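PDB 4JNG: nucleoprotein from Schmallenberg virus, which encapsidates the viral genomic RNA, protecting it from nucleases and forming the helical nucleocapsid that serves as template for transcription and replication. Local coordinates for residues B[182-186]-B[187-191]; B[155-158]-B[159-162]. All blocks are in the same frame, centred on the assembly; numbering follows the deposited sequence.

In the fold
Both contacts are local ones at the start of a helix, and they lie on the same side of the chain's centre, about 13 Å apart between centres. Interaction 2 is buried: a tight turn leads into helix 158-168, and its chemistry is backbone hydrogen bonding with aromatic and aliphatic packing. Interaction 1, the loop that joins helix 177-181 to helix 190-196, is only partly buried, and its arginines and glutamine face the RNA. The two meet where the rings of Phe157 and Tyr185 stack. Leu160 of interaction 2 also packs on helix 177-181, the helix from which the RNA-binding loop of interaction 1 emerges.

Interaction 1 (B[182-186]-B[187-191]); sequences RQRYG and TMTAE. With nucleotides of chain A.
Two torsions lay the guanidinium group of Arg184 beside Thr189. CG sits between the backbone N and the carbonyl carbon (chi1 43°), and the chain then bends at chi3 (67°), which brings the flat group between the threonine methyl and the base of U22 of chain A. Thr189 CG2 approaches one face of the guanidinium, 3.9 Å from NH2 and displaced toward the rim. Over the opposite face lies C5 of the uracil, and the aliphatic part of the arginine continues along the same base, with CD 3.4 Å from N3 of U22. NE is buried here and has no hydrogen-bonding partner in the model, consistent with a grip on the base that at this atom rests on packing.

A backbone bond and a water bridge close the loop behind it. Tyr185 N donates to Met188 O at 3.1 Å across the turn at Gly186. One water links the two segments further back, accepting from Ala190 N (3.1 Å) in the first turn of helix 190-196, for which Thr189 is the N-cap, and donating to Arg182 O.

The preceding residues hold the sugar-phosphate backbone. The extended Arg182 chain carries NE to within 2.9 Å of OP2 of U23 of chain A, a nearly straight bond at the guanidinium edge (N-H...O 160°). Gln183 NE2 donates to O3' of U22 of chain A at 2.9 Å and also to Lys179 O, which ties the amide to the preceding helix. Phosphate held by one arginine and base covered by another make this loop part of the RNA-binding site of the orthobunyavirus nucleoprotein.

Interaction 2 (B[155-158]-B[159-162]); sequences FDFY and PLVI
Pro159 packs its ring against the first and last residues of the turn before it. Its CD lies 3.7 Å from Phe155 CB and 3.5 Å from Tyr158 CB, so the touching is done by the base of each aromatic side chain, while the Phe155 ring leads away from the helix, and its side chain packs on Leu142 and Ala148. The proline has no N-H to donate, which costs nothing in the first turn of a helix, where a backbone N-H has no carbonyl of the same helix to reach.

Leu160 comes next and lies side by side with Phe157, the two side chains pointing the same way. With CG anti to the backbone N (chi1 170°), its CD2 meets Phe157 CD1 at 3.9 Å, obliquely to the ring. Its other neighbours include Met177, Val180 and Leu181 of helix 177-181 and Arg223 of a second subunit. The whole arrangement is a type I' beta turn, Phe155 to Tyr158, running straight into helix 158-168: Asp156 and Phe157 both take positive phi, Tyr158 N returns to Phe155 O at 2.9 Å, and Phe157 is the N-cap.

Val161 N makes the first i to i+4 bond, to Phe157 O, long and weak at 3.3 Å. Its CG2 comes obliquely to the Tyr158 ring, 4.3 Å from CD1, and Val208 of helix 198-209 touches both residues.

At Ile162 the helical bonding tightens: N donates to Tyr158 O at 2.8 Å, and CD1 reaches back to within 4.1 Å of Tyr158 CB.

Interaction 1 (B[182-186]-B[187-191])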
ATOM      1  N   ARG B 182      24.787   9.389  14.527  1.00 10.68           N
ATOM      2  CA  ARG B 182      24.935   9.781  15.934  1.00 11.27           C
ATOM      3  C   ARG B 182      25.527   8.710  16.854  1.00 11.82           C
ATOM      4  O   ARG B 182      25.577   8.899  18.069  1.00 11.54           O
ATOM      5  CB  ARG B 182      23.632  10.348  16.510  1.00 11.32           C
ATOM      6  CG  ARG B 182      22.360   9.561  16.286  1.00 11.34           C
ATOM      7  CD  ARG B 182      21.229  10.273  17.020  1.00 12.50           C
ATOM      8  NE  ARG B 182      20.006   9.471  17.079  1.00 16.36           N
ATOM      9  CZ  ARG B 182      18.903   9.687  16.366  1.00 17.20           C
ATOM     10  NH1 ARG B 182      18.821  10.702  15.506  1.00 21.63           N
ATOM     11  NH2 ARG B 182      17.862   8.879  16.522  1.00 18.55           N
ATOM     12  N   GLN B 183      26.014   7.614  16.279  1.00 12.18           N
ATOM     13  CA  GLN B 183      26.785   6.646  17.050  1.00 12.36           C
ATOM     14  C   GLN B 183      28.166   7.216  17.309  1.00 14.82           C
ATOM     15  O   GLN B 183      28.638   8.071  16.554  1.00 17.22           O
ATOM     16  CB  GLN B 183      26.890   5.314  16.301  1.00 10.33           C
ATOM     17  CG  GLN B 183      25.546   4.656  16.067  1.00  8.83           C
ATOM     18  CD  GLN B 183      24.744   4.532  17.350  1.00  8.67           C
ATOM     19  OE1 GLN B 183      25.208   3.942  18.330  1.00  9.08           O
ATOM     20  NE2 GLN B 183      23.544   5.102  17.361  1.00  9.05           N
ATOM     21  N   ARG B 184      28.807   6.760  18.382  1.00 16.77           N
ATOM     22  CA  ARG B 184      30.173   7.179  18.671  1.00 21.82           C
ATOM     23  C   ARG B 184      31.196   6.103  18.320  1.00 26.35           C
ATOM     24  O   ARG B 184      30.847   4.951  18.044  1.00 28.27           O
ATOM     25  CB  ARG B 184      30.346   7.686  20.110  1.00 25.24           C
ATOM     26  CG  ARG B 184      29.687   6.898  21.227  1.00 26.20           C
ATOM     27  CD  ARG B 184      29.629   7.753  22.489  1.00 28.24           C
ATOM     28  NE  ARG B 184      28.719   8.888  22.330  1.00 31.03           N
ATOM     29  CZ  ARG B 184      28.430   9.774  23.282  1.00 34.19           C
ATOM     30  NH1 ARG B 184      28.967   9.674  24.495  1.00 38.72           N
ATOM     31  NH2 ARG B 184      27.589  10.770  23.018  1.00 32.03           N
ATOM     32  N   TYR B 185      32.461   6.511  18.305  1.00 29.91           N
ATOM     33  CA  TYR B 185      33.562   5.650  17.911  1.00 29.98           C
ATOM     34  C   TYR B 185      34.503   5.480  19.093  1.00 32.81           C
ATOM     35  O   TYR B 185      35.227   6.407  19.452  1.00 35.82           O
ATOM     36  CB  TYR B 185      34.294   6.263  16.712  1.00 28.84           C
ATOM     37  CG  TYR B 185      35.516   5.495  16.270  1.00 29.98           C
ATOM     38  CD1 TYR B 185      35.402   4.363  15.468  1.00 27.83           C
ATOM     39  CD2 TYR B 185      36.791   5.902  16.650  1.00 32.43           C
ATOM     40  CE1 TYR B 185      36.521   3.655  15.062  1.00 28.41           C
ATOM     41  CE2 TYR B 185      37.916   5.200  16.248  1.00 35.84           C
ATOM     42  CZ  TYR B 185      37.775   4.078  15.455  1.00 34.04           C
ATOM     43  OH  TYR B 185      38.893   3.385  15.057  1.00 35.63           O
ATOM     44  N   GLY B 186      34.458   4.300  19.708  1.00 39.22           N
ATOM     45  CA  GLY B 186      35.362   3.929  20.799  1.00 43.42           C
ATOM     46  C   GLY B 186      35.516   4.999  21.862  1.00 46.00           C
ATOM     47  O   GLY B 186      34.814   4.993  22.873  1.00 47.58           O
ATOM     48  N   THR B 187      36.446   5.917  21.619  1.00 47.52           N
ATOM     49  CA  THR B 187      36.689   7.034  22.533  1.00 43.76           C
ATOM     50  C   THR B 187      35.566   8.085  22.475  1.00 39.58           C
ATOM     51  O   THR B 187      34.780   8.194  23.417  1.00 30.11           O
ATOM     52  CB  THR B 187      38.095   7.685  22.338  1.00 41.75           C
ATOM     53  OG1 THR B 187      38.036   9.085  22.637  1.00 43.17           O
ATOM     54  CG2 THR B 187      38.649   7.500  20.915  1.00 34.83           C
ATOM     55  N   MET B 188      35.464   8.825  21.372  1.00 39.65           N
ATOM     56  CA  MET B 188      34.680  10.069  21.369  1.00 41.01           C
ATOM     57  C   MET B 188      33.439  10.119  20.465  1.00 38.40           C
ATOM     58  O   MET B 188      33.170   9.202  19.690  1.00 35.36           O
ATOM     59  CB  MET B 188      35.614  11.253  21.066  1.00 46.58           C
ATOM     60  CG  MET B 188      36.340  11.791  22.292  1.00 46.98           C
ATOM     61  SD  MET B 188      35.237  12.229  23.655  1.00 46.38           S
ATOM     62  CE  MET B 188      36.130  11.521  25.037  1.00 42.51           C
ATOM     63  N   THR B 189      32.696  11.222  20.602  1.00 36.87           N
ATOM     64  CA  THR B 189      31.406  11.440  19.933  1.00 32.93           C
ATOM     65  C   THR B 189      31.535  11.573  18.417  1.00 27.94           C
ATOM     66  O   THR B 189      32.641  11.550  17.879  1.00 29.40           O
ATOM     67  CB  THR B 189      30.690  12.714  20.457  1.00 34.44           C
ATOM     68  OG1 THR B 189      31.264  13.880  19.852  1.00 32.72           O
ATOM     69  CG2 THR B 189      30.770  12.829  21.982  1.00 34.41           C
ATOM     70  N   ALA B 190      30.395  11.729  17.744  1.00 23.85           N
ATOM     71  CA  ALA B 190      30.346  11.771  16.284  1.00 23.73           C
ATOM     72  C   ALA B 190      31.125  12.948  15.718  1.00 29.12           C
ATOM     73  O   ALA B 190      32.062  12.755  14.944  1.00 29.61           O
ATOM     74  CB  ALA B 190      28.906  11.796  15.797  1.00 21.57           C
ATOM     75  N   GLU B 191      30.750  14.162  16.117  1.00 34.40           N
ATOM     76  CA  GLU B 191      31.463  15.377  15.696  1.00 37.37           C
ATOM     77  C   GLU B 191      32.981  15.215  15.807  1.00 39.02           C
ATOM     78  O   GLU B 191      33.730  15.782  15.012  1.00 43.98           O
ATOM     79  CB  GLU B 191      31.017  16.591  16.522  1.00 39.92           C
ATOM     80  CG  GLU B 191      29.667  17.181  16.130  1.00 42.18           C
ATOM     81  CD  GLU B 191      28.491  16.470  16.775  1.00 43.37           C
ATOM     82  OE1 GLU B 191      28.301  15.263  16.513  1.00 47.02           O
ATOM     83  OE2 GLU B 191      27.749  17.122  17.542  1.00 44.89           O
TER
ATOM     84  P     U A  22      22.456  11.116  22.352  1.00 13.30           P
ATOM     85  OP1   U A  22      22.823  11.392  23.760  1.00 12.73           O
ATOM     86  OP2   U A  22      22.648  12.161  21.313  1.00 13.60           O
ATOM     87  O5'   U A  22      23.224   9.793  21.907  1.00  9.68           O
ATOM     88  C5'   U A  22      23.340   9.439  20.522  1.00  8.34           C
ATOM     89  C4'   U A  22      23.717   7.983  20.393  1.00  7.91           C
ATOM     90  O4'   U A  22      24.919   7.723  21.152  1.00  7.87           O
ATOM     91  C3'   U A  22      22.671   6.984  20.884  1.00  7.58           C
ATOM     92  O3'   U A  22      22.325   6.162  19.787  1.00  7.20           O
ATOM     93  C2'   U A  22      23.359   6.225  22.021  1.00  7.64           C
ATOM     94  O2'   U A  22      23.056   4.843  22.077  1.00  8.12           O
ATOM     95  C1'   U A  22      24.837   6.435  21.701  1.00  7.56           C
ATOM     96  N1    U A  22      25.703   6.383  22.887  1.00  7.32           N
ATOM     97  C2    U A  22      26.777   5.512  22.870  1.00  7.13           C
ATOM     98  O2    U A  22      27.042   4.802  21.915  1.00  7.24           O
ATOM     99  N3    U A  22      27.537   5.515  24.011  1.00  7.50           N
ATOM    100  C4    U A  22      27.338   6.274  25.145  1.00  8.14           C
ATOM    101  O4    U A  22      28.114   6.157  26.095  1.00  9.31           O
ATOM    102  C5    U A  22      26.209   7.149  25.084  1.00  7.88           C
ATOM    103  C6    U A  22      25.448   7.173  23.985  1.00  7.51           C
ATOM    104  P     U A  23      20.861   6.212  19.205  1.00  7.15           P
ATOM    105  OP1   U A  23      20.859   5.547  17.889  1.00  6.50           O
ATOM    106  OP2   U A  23      20.367   7.606  19.311  1.00  7.61           O
ATOM    107  O5'   U A  23      20.092   5.266  20.217  1.00  6.10           O
ATOM    108  C5'   U A  23      18.755   5.586  20.503  1.00  5.18           C
ATOM    109  C4'   U A  23      18.169   4.645  21.514  1.00  5.00           C
ATOM    110  O4'   U A  23      17.426   5.469  22.451  1.00  5.00           O
ATOM    111  C3'   U A  23      17.171   3.644  20.931  1.00  4.91           C
ATOM    112  O3'   U A  23      17.671   2.301  20.863  1.00  4.76           O
ATOM    113  C2'   U A  23      15.955   3.785  21.844  1.00  4.90           C
ATOM    114  O2'   U A  23      15.992   2.971  22.993  1.00  4.87           O
ATOM    115  C1'   U A  23      16.049   5.251  22.259  1.00  4.93           C
ATOM    116  N1    U A  23      15.540   6.185  21.240  1.00  4.94           N
ATOM    117  C2    U A  23      14.175   6.200  21.038  1.00  4.96           C
ATOM    118  O2    U A  23      13.405   5.499  21.671  1.00  4.92           O
ATOM    119  N3    U A  23      13.741   7.079  20.076  1.00  5.04           N
ATOM    120  C4    U A  23      14.514   7.926  19.310  1.00  5.06           C
ATOM    121  O4    U A  23      13.972   8.657  18.479  1.00  5.41           O
ATOM    122  C5    U A  23      15.917   7.849  19.574  1.00  5.02           C
ATOM    123  C6    U A  23      16.371   7.007  20.509  1.00  5.00           C
TER
HETATM  124  O   HOH W   1      27.618  10.907  18.966  1.00 30.56           O
HETATM  125  O   HOH W   2      32.818   6.596  21.810  1.00 31.41           O

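Interaction 2 (B[155-158]-B[159-162])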
ATOM      1  N   PHE B 155      34.052  -2.772  14.102  1.00  6.05           N
ATOM      2  CA  PHE B 155      33.886  -3.111  12.690  1.00  6.07           C
ATOM      3  C   PHE B 155      34.590  -2.117  11.766  1.00  6.51           C
ATOM      4  O   PHE B 155      34.240  -2.002  10.592  1.00  6.67           O
ATOM      5  CB  PHE B 155      32.403  -3.226  12.327  1.00  6.26           C
ATOM      6  CG  PHE B 155      31.684  -4.333  13.054  1.00  7.06           C
ATOM      7  CD1 PHE B 155      31.894  -5.666  12.708  1.00  7.21           C
ATOM      8  CD2 PHE B 155      30.799  -4.045  14.080  1.00  7.57           C
ATOM      9  CE1 PHE B 155      31.234  -6.688  13.376  1.00  7.37           C
ATOM     10  CE2 PHE B 155      30.133  -5.059  14.752  1.00  8.24           C
ATOM     11  CZ  PHE B 155      30.353  -6.385  14.401  1.00  7.72           C
ATOM     12  N   ASP B 156      35.585  -1.413  12.307  1.00  7.99           N
ATOM     13  CA  ASP B 156      36.460  -0.552  11.516  1.00  9.63           C
ATOM     14  C   ASP B 156      35.662   0.300  10.534  1.00  9.77           C
ATOM     15  O   ASP B 156      35.910   0.271   9.329  1.00 10.07           O
ATOM     16  CB  ASP B 156      37.501  -1.411  10.776  1.00 11.47           C
ATOM     17  CG  ASP B 156      38.468  -2.101  11.722  1.00 14.59           C
ATOM     18  OD1 ASP B 156      38.953  -1.452  12.676  1.00 16.34           O
ATOM     19  OD2 ASP B 156      38.760  -3.295  11.502  1.00 18.30           O
ATOM     20  N   PHE B 157      34.675   1.016  11.073  1.00 10.23           N
ATOM     21  CA  PHE B 157      33.846   1.977  10.326  1.00 10.98           C
ATOM     22  C   PHE B 157      33.002   1.414   9.175  1.00 11.23           C
ATOM     23  O   PHE B 157      32.317   2.176   8.501  1.00 12.30           O
ATOM     24  CB  PHE B 157      34.711   3.139   9.802  1.00 13.21           C
ATOM     25  CG  PHE B 157      35.013   4.188  10.835  1.00 16.20           C
ATOM     26  CD1 PHE B 157      34.027   5.074  11.248  1.00 19.57           C
ATOM     27  CD2 PHE B 157      36.287   4.303  11.380  1.00 17.25           C
ATOM     28  CE1 PHE B 157      34.301   6.047  12.196  1.00 22.16           C
ATOM     29  CE2 PHE B 157      36.568   5.272  12.326  1.00 19.58           C
ATOM     30  CZ  PHE B 157      35.572   6.147  12.736  1.00 22.66           C
ATOM     31  N   TYR B 158      33.014   0.105   8.948  1.00 11.95           N
ATOM     32  CA  TYR B 158      32.337  -0.442   7.765  1.00 12.20           C
ATOM     33  C   TYR B 158      30.825  -0.177   7.704  1.00  9.76           C
ATOM     34  O   TYR B 158      30.313   0.157   6.640  1.00 10.61           O
ATOM     35  CB  TYR B 158      32.644  -1.937   7.583  1.00 14.09           C
ATOM     36  CG  TYR B 158      33.996  -2.166   6.949  1.00 15.73           C
ATOM     37  CD1 TYR B 158      34.274  -1.662   5.681  1.00 18.09           C
ATOM     38  CD2 TYR B 158      35.004  -2.848   7.615  1.00 14.88           C
ATOM     39  CE1 TYR B 158      35.511  -1.846   5.090  1.00 19.53           C
ATOM     40  CE2 TYR B 158      36.246  -3.037   7.029  1.00 17.46           C
ATOM     41  CZ  TYR B 158      36.490  -2.536   5.766  1.00 20.07           C
ATOM     42  OH  TYR B 158      37.716  -2.719   5.177  1.00 23.87           O
ATOM     43  N   PRO B 159      30.108  -0.328   8.834  1.00  5.97           N
ATOM     44  CA  PRO B 159      28.661  -0.105   8.787  1.00  5.43           C
ATOM     45  C   PRO B 159      28.285   1.328   8.385  1.00  5.99           C
ATOM     46  O   PRO B 159      27.286   1.527   7.707  1.00  5.81           O
ATOM     47  CB  PRO B 159      28.206  -0.402  10.223  1.00  5.07           C
ATOM     48  CG  PRO B 159      29.266  -1.275  10.788  1.00  5.03           C
ATOM     49  CD  PRO B 159      30.545  -0.828  10.148  1.00  5.22           C
ATOM     50  N   LEU B 160      29.093   2.298   8.804  1.00  7.04           N
ATOM     51  CA  LEU B 160      28.911   3.697   8.419  1.00  8.72           C
ATOM     52  C   LEU B 160      29.010   3.902   6.917  1.00 10.17           C
ATOM     53  O   LEU B 160      28.122   4.501   6.313  1.00 11.09           O
ATOM     54  CB  LEU B 160      29.942   4.591   9.111  1.00  9.67           C
ATOM     55  CG  LEU B 160      30.011   6.040   8.609  1.00 11.25           C
ATOM     56  CD1 LEU B 160      28.680   6.754   8.774  1.00 11.03           C
ATOM     57  CD2 LEU B 160      31.122   6.782   9.331  1.00 13.73           C
ATOM     58  N   VAL B 161      30.098   3.415   6.324  1.00 12.62           N
ATOM     59  CA  VAL B 161      30.349   3.631   4.898  1.00 13.58           C
ATOM     60  C   VAL B 161      29.488   2.713   4.027  1.00 13.61           C
ATOM     61  O   VAL B 161      29.093   3.100   2.929  1.00 14.66           O
ATOM     62  CB  VAL B 161      31.852   3.520   4.530  1.00 14.45           C
ATOM     63  CG1 VAL B 161      32.678   4.482   5.374  1.00 14.58           C
ATOM     64  CG2 VAL B 161      32.377   2.093   4.667  1.00 15.53           C
ATOM     65  N   ILE B 162      29.187   1.509   4.516  1.00 12.64           N
ATOM     66  CA  ILE B 162      28.219   0.622   3.846  1.00 11.05           C
ATOM     67  C   ILE B 162      26.868   1.323   3.655  1.00 12.08           C
ATOM     68  O   ILE B 162      26.174   1.096   2.661  1.00 11.93           O
ATOM     69  CB  ILE B 162      28.002  -0.690   4.630  1.00 10.80           C
ATOM     70  CG1 ILE B 162      29.215  -1.621   4.464  1.00 11.10           C
ATOM     71  CG2 ILE B 162      26.744  -1.415   4.145  1.00 10.62           C
ATOM     72  CD1 ILE B 162      29.242  -2.794   5.430  1.00 10.84           C
TER